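Local coordinates for protein type I polyketide synthase PikAII (Streptomyces venezuelae, PDB 3QP9) that contains a C2-type ketoreductase domain that probably epimerizes the alpha-substituent of beta-ketoacyl polyketide intermediates rather than reducing their ketone, at residues R332-V337 with R382-A387; T375-L380 with L397-S402. One frame throughout, in Å; residues are numbered along the deposited sequence.

Both contacts lie in the KR domain and share helix 363-386. Their centres are about 14 Å apart. A single residue separates 375-380 from 382-387, so the same helix serves contact 2 first and contact 1 at its C-terminal end. In chain order the four segments run 332-337, 375-380, 382-387 and 397-402, so the two pairings cross along the sequence. Contact 1 joins this helix to helix 327-335, nearer the outside of the protein. Contact 2 sets it against strand 396-402 and is fully buried. Together they pack one helix against a neighbouring helix and an inner strand of the Rossmann fold.

Contact 1: R332-V337 with R382-A387; sequences RLLAGV and RLLREA
Leu334 lays both of its methyl branches against the end of helix 363-386. It is the sole residue of 332-337 that touches 382-387, and it meets two leucines there. Its CD2 lies 3.7 Å from CD2 of Leu384, a methyl-to-methyl contact. The other branch bridges the two partners. Leu334 CD1 sits 3.9 Å from CB of Leu383 and 4.0 Å from CD2 of Leu384. Leu334 and Leu384 cross at about a right angle, so the contact between them is local. Leu383 is touched near its base, at CB. In Leu334, CG stands anti to the carbonyl carbon (chi1 -62°), and CB already points at the other helix. In Leu384 the bond to CB does not head across the gap, yet CD2 reaches Leu334.

The backbones stay apart, with Leu334 CA 8.4 Å from Leu383 CA. Leu343 of strand 343-348 touches both Leu334 and Leu384. Leu383 also packs on Ala330 and Ala331, one turn earlier in helix 327-335. Away from the contact, within the one helix, Arg382 NH2 and Glu386 OE2 form a salt bridge (3.0 Å) whose hydrogen bond is weak.

Two helices of the Rossmann fold are thus packed together over strand 343-348. No hydrogen bond spans the two segments, so their direct contact rests on dispersion and the hydrophobic effect.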
# COMPACT_ATOMS: atom_id res chain seq x y z
N ARG A 332 21.87 -13.84 -6.04
CA ARG A 332 23.08 -13.75 -6.90
C ARG A 332 23.57 -12.33 -6.93
O ARG A 332 24.78 -12.08 -6.80
CB ARG A 332 22.72 -14.07 -8.34
CG ARG A 332 23.51 -15.10 -9.07
CD ARG A 332 22.95 -16.47 -8.76
NE ARG A 332 22.68 -17.34 -9.93
CZ ARG A 332 21.50 -17.48 -10.56
NH1 ARG A 332 21.37 -18.33 -11.57
NH2 ARG A 332 20.42 -16.76 -10.24
N LEU A 333 22.64 -11.41 -7.17
CA LEU A 333 22.95 -9.99 -7.27
C LEU A 333 23.68 -9.60 -6.03
O LEU A 333 24.81 -9.05 -6.12
CB LEU A 333 21.72 -9.15 -7.45
CG LEU A 333 21.79 -7.63 -7.26
CD1 LEU A 333 22.58 -7.05 -8.36
CD2 LEU A 333 20.37 -7.18 -7.48
N LEU A 334 23.07 -9.89 -4.87
CA LEU A 334 23.66 -9.43 -3.58
C LEU A 334 24.99 -10.05 -3.28
O LEU A 334 25.86 -9.39 -2.69
CB LEU A 334 22.71 -9.66 -2.41
CG LEU A 334 21.39 -8.89 -2.53
CD1 LEU A 334 20.31 -9.54 -1.67
CD2 LEU A 334 21.66 -7.41 -2.15
N ALA A 335 25.14 -11.33 -3.62
CA ALA A 335 26.38 -12.07 -3.34
C ALA A 335 27.53 -11.51 -4.18
O ALA A 335 28.68 -11.63 -3.79
CB ALA A 335 26.19 -13.55 -3.63
N GLY A 336 27.19 -10.91 -5.33
CA GLY A 336 28.16 -10.31 -6.25
C GLY A 336 28.81 -9.01 -5.75
O GLY A 336 29.80 -8.53 -6.35
N VAL A 337 28.25 -8.39 -4.71
CA VAL A 337 28.80 -7.13 -4.17
C VAL A 337 30.18 -7.47 -3.52
O VAL A 337 30.35 -8.46 -2.79
CB VAL A 337 27.85 -6.41 -3.15
CG1 VAL A 337 28.47 -5.16 -2.55
CG2 VAL A 337 26.52 -6.05 -3.78
N ARG A 382 13.76 -9.96 2.67
CA ARG A 382 14.16 -11.27 3.23
C ARG A 382 15.67 -11.62 3.15
O ARG A 382 16.30 -11.90 4.19
CB ARG A 382 13.34 -12.44 2.68
CG ARG A 382 13.75 -13.76 3.34
CD ARG A 382 12.73 -14.85 3.02
NE ARG A 382 12.69 -15.27 1.60
CZ ARG A 382 13.58 -16.09 1.02
NH1 ARG A 382 13.44 -16.44 -0.25
NH2 ARG A 382 14.61 -16.57 1.72
N LEU A 383 16.26 -11.59 1.96
CA LEU A 383 17.72 -11.91 1.86
C LEU A 383 18.65 -10.99 2.64
O LEU A 383 19.70 -11.43 3.17
CB LEU A 383 18.14 -11.99 0.39
CG LEU A 383 17.23 -12.91 -0.43
CD1 LEU A 383 17.37 -12.58 -1.92
CD2 LEU A 383 17.55 -14.40 -0.11
N LEU A 384 18.29 -9.70 2.71
CA LEU A 384 19.06 -8.72 3.50
C LEU A 384 18.89 -8.94 4.98
O LEU A 384 19.81 -8.64 5.77
CB LEU A 384 18.68 -7.28 3.17
CG LEU A 384 19.03 -6.73 1.77
CD1 LEU A 384 18.71 -5.25 1.61
CD2 LEU A 384 20.50 -7.02 1.37
N ARG A 385 17.70 -9.39 5.37
CA ARG A 385 17.39 -9.74 6.76
C ARG A 385 18.28 -10.94 7.08
O ARG A 385 18.99 -10.93 8.09
CB ARG A 385 15.86 -10.07 6.89
CG ARG A 385 15.09 -9.24 7.99
CD ARG A 385 13.53 -9.09 7.83
NE ARG A 385 12.85 -10.05 6.93
CZ ARG A 385 12.70 -11.37 7.12
NH1 ARG A 385 13.20 -12.00 8.19
NH2 ARG A 385 12.05 -12.08 6.20
N GLU A 386 18.26 -11.94 6.20
CA GLU A 386 18.96 -13.22 6.39
C GLU A 386 20.51 -13.06 6.41
O GLU A 386 21.22 -13.87 7.01
CB GLU A 386 18.42 -14.30 5.39
CG GLU A 386 17.19 -15.11 5.97
CD GLU A 386 16.24 -15.85 4.95
OE1 GLU A 386 15.04 -16.11 5.30
OE2 GLU A 386 16.70 -16.21 3.85
N ALA A 387 21.02 -11.98 5.81
CA ALA A 387 22.43 -11.67 5.86
C ALA A 387 22.79 -10.87 7.13
O ALA A 387 23.89 -10.37 7.23
CB ALA A 387 22.90 -10.92 4.57

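Contact 2: T375-L380 with L397-S402; sequences TAALHL and LVLFSS
Ala377 is the first residue of helix segment 375-380 to meet strand 397-402. Its CB points at the strand and lies 4.0 Å from CD2 of Leu399. The short side chain is consistent with the close backbones here, with Ala377 CA 7.5 Å from Leu399 CA. In Leu399, CG stands anti to its carbonyl carbon (chi1 -47°), and chi2 near 180° then turns CD2 to the alanine. Ala377 also touches His348 and Leu422, while Leu399 packs on Val436 and Leu425.

One helical turn later comes Leu380. It is touched at its base, where CB lies 4.3 Å from CD1 of Leu397. This is a looser contact than the first. The backbones are also wider apart, at 8.3 Å between the CA atoms of Leu380 and Leu397. The two strand partners are two residues apart and both face the helix.

Leu397 and Leu399 are held by backbone hydrogen bonds to strand 435-441, and Val398 by bonds to strand 343-348. Helix 363-386 therefore covers an inner parallel strand, as in other Rossmann folds. All four touching residues are buried and apolar. Two methyl-scale touches make a modest, nondirectional contact, which His348, Leu422, Leu425 and Val436 complete.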
# COMPACT_ATOMS: atom_id res chain seq x y z
N THR A 375 7.08 -8.11 -5.30
CA THR A 375 7.82 -9.40 -5.07
C THR A 375 9.35 -9.24 -4.93
O THR A 375 10.02 -9.92 -4.05
CB THR A 375 7.49 -10.44 -6.17
OG1 THR A 375 6.10 -10.79 -6.02
CG2 THR A 375 8.36 -11.72 -6.01
N ALA A 376 9.92 -8.42 -5.79
CA ALA A 376 11.36 -8.16 -5.63
C ALA A 376 11.71 -7.53 -4.26
O ALA A 376 12.74 -7.82 -3.64
CB ALA A 376 11.89 -7.36 -6.82
N ALA A 377 10.84 -6.63 -3.78
CA ALA A 377 11.06 -5.96 -2.53
C ALA A 377 10.91 -6.96 -1.43
O ALA A 377 11.69 -6.92 -0.49
CB ALA A 377 10.05 -4.75 -2.36
N LEU A 378 9.98 -7.90 -1.62
CA LEU A 378 9.83 -9.01 -0.66
C LEU A 378 11.11 -9.79 -0.52
O LEU A 378 11.58 -9.98 0.61
CB LEU A 378 8.63 -9.92 -0.99
CG LEU A 378 8.56 -11.23 -0.16
CD1 LEU A 378 7.99 -10.88 1.19
CD2 LEU A 378 7.63 -12.20 -0.84
N HIS A 379 11.74 -10.14 -1.65
CA HIS A 379 12.96 -10.90 -1.61
C HIS A 379 14.13 -10.11 -1.10
O HIS A 379 14.93 -10.64 -0.33
CB HIS A 379 13.33 -11.43 -3.01
CG HIS A 379 12.31 -12.34 -3.58
ND1 HIS A 379 12.00 -12.38 -4.93
CD2 HIS A 379 11.50 -13.24 -2.97
CE1 HIS A 379 11.08 -13.31 -5.12
NE2 HIS A 379 10.73 -13.81 -3.94
N LEU A 380 14.23 -8.84 -1.51
CA LEU A 380 15.34 -8.05 -1.03
C LEU A 380 15.32 -7.91 0.52
O LEU A 380 16.36 -7.95 1.22
CB LEU A 380 15.34 -6.69 -1.68
CG LEU A 380 15.73 -6.68 -3.15
CD1 LEU A 380 15.23 -5.35 -3.73
CD2 LEU A 380 17.28 -6.82 -3.36
N LEU A 397 17.28 0.09 2.94
CA LEU A 397 16.50 -0.36 1.83
C LEU A 397 15.36 0.65 1.62
O LEU A 397 14.48 0.81 2.52
CB LEU A 397 15.94 -1.75 2.10
CG LEU A 397 14.94 -2.28 1.03
CD1 LEU A 397 15.52 -2.54 -0.42
CD2 LEU A 397 14.37 -3.59 1.52
N VAL A 398 15.43 1.36 0.49
CA VAL A 398 14.56 2.39 0.18
C VAL A 398 13.66 1.93 -0.93
O VAL A 398 14.09 1.64 -2.06
CB VAL A 398 15.33 3.68 -0.28
CG1 VAL A 398 14.34 4.81 -0.53
CG2 VAL A 398 16.36 4.02 0.77
N LEU A 399 12.36 1.81 -0.61
CA LEU A 399 11.29 1.46 -1.59
C LEU A 399 10.58 2.66 -2.17
O LEU A 399 10.09 3.59 -1.44
CB LEU A 399 10.28 0.57 -0.83
CG LEU A 399 10.96 -0.55 -0.02
CD1 LEU A 399 9.85 -1.50 0.71
CD2 LEU A 399 11.82 -1.44 -0.97
N PHE A 400 10.47 2.66 -3.49
CA PHE A 400 9.70 3.70 -4.19
C PHE A 400 8.25 3.22 -4.33
O PHE A 400 7.97 2.34 -5.12
CB PHE A 400 10.32 4.01 -5.59
CG PHE A 400 11.49 4.99 -5.53
CD1 PHE A 400 12.43 4.92 -4.54
CD2 PHE A 400 11.62 6.01 -6.49
CE1 PHE A 400 13.48 5.85 -4.51
CE2 PHE A 400 12.66 6.95 -6.43
CZ PHE A 400 13.57 6.90 -5.48
N SER A 401 7.36 3.85 -3.54
CA SER A 401 5.96 3.57 -3.57
C SER A 401 5.27 4.77 -4.23
O SER A 401 5.90 5.59 -4.93
CB SER A 401 5.52 3.32 -2.11
OG SER A 401 4.11 3.24 -1.89
N SER A 402 3.98 4.93 -3.97
CA SER A 402 3.17 5.86 -4.78
C SER A 402 2.03 6.40 -3.94
O SER A 402 1.49 5.68 -3.12
CB SER A 402 2.60 5.10 -5.98
OG SER A 402 1.47 5.76 -6.50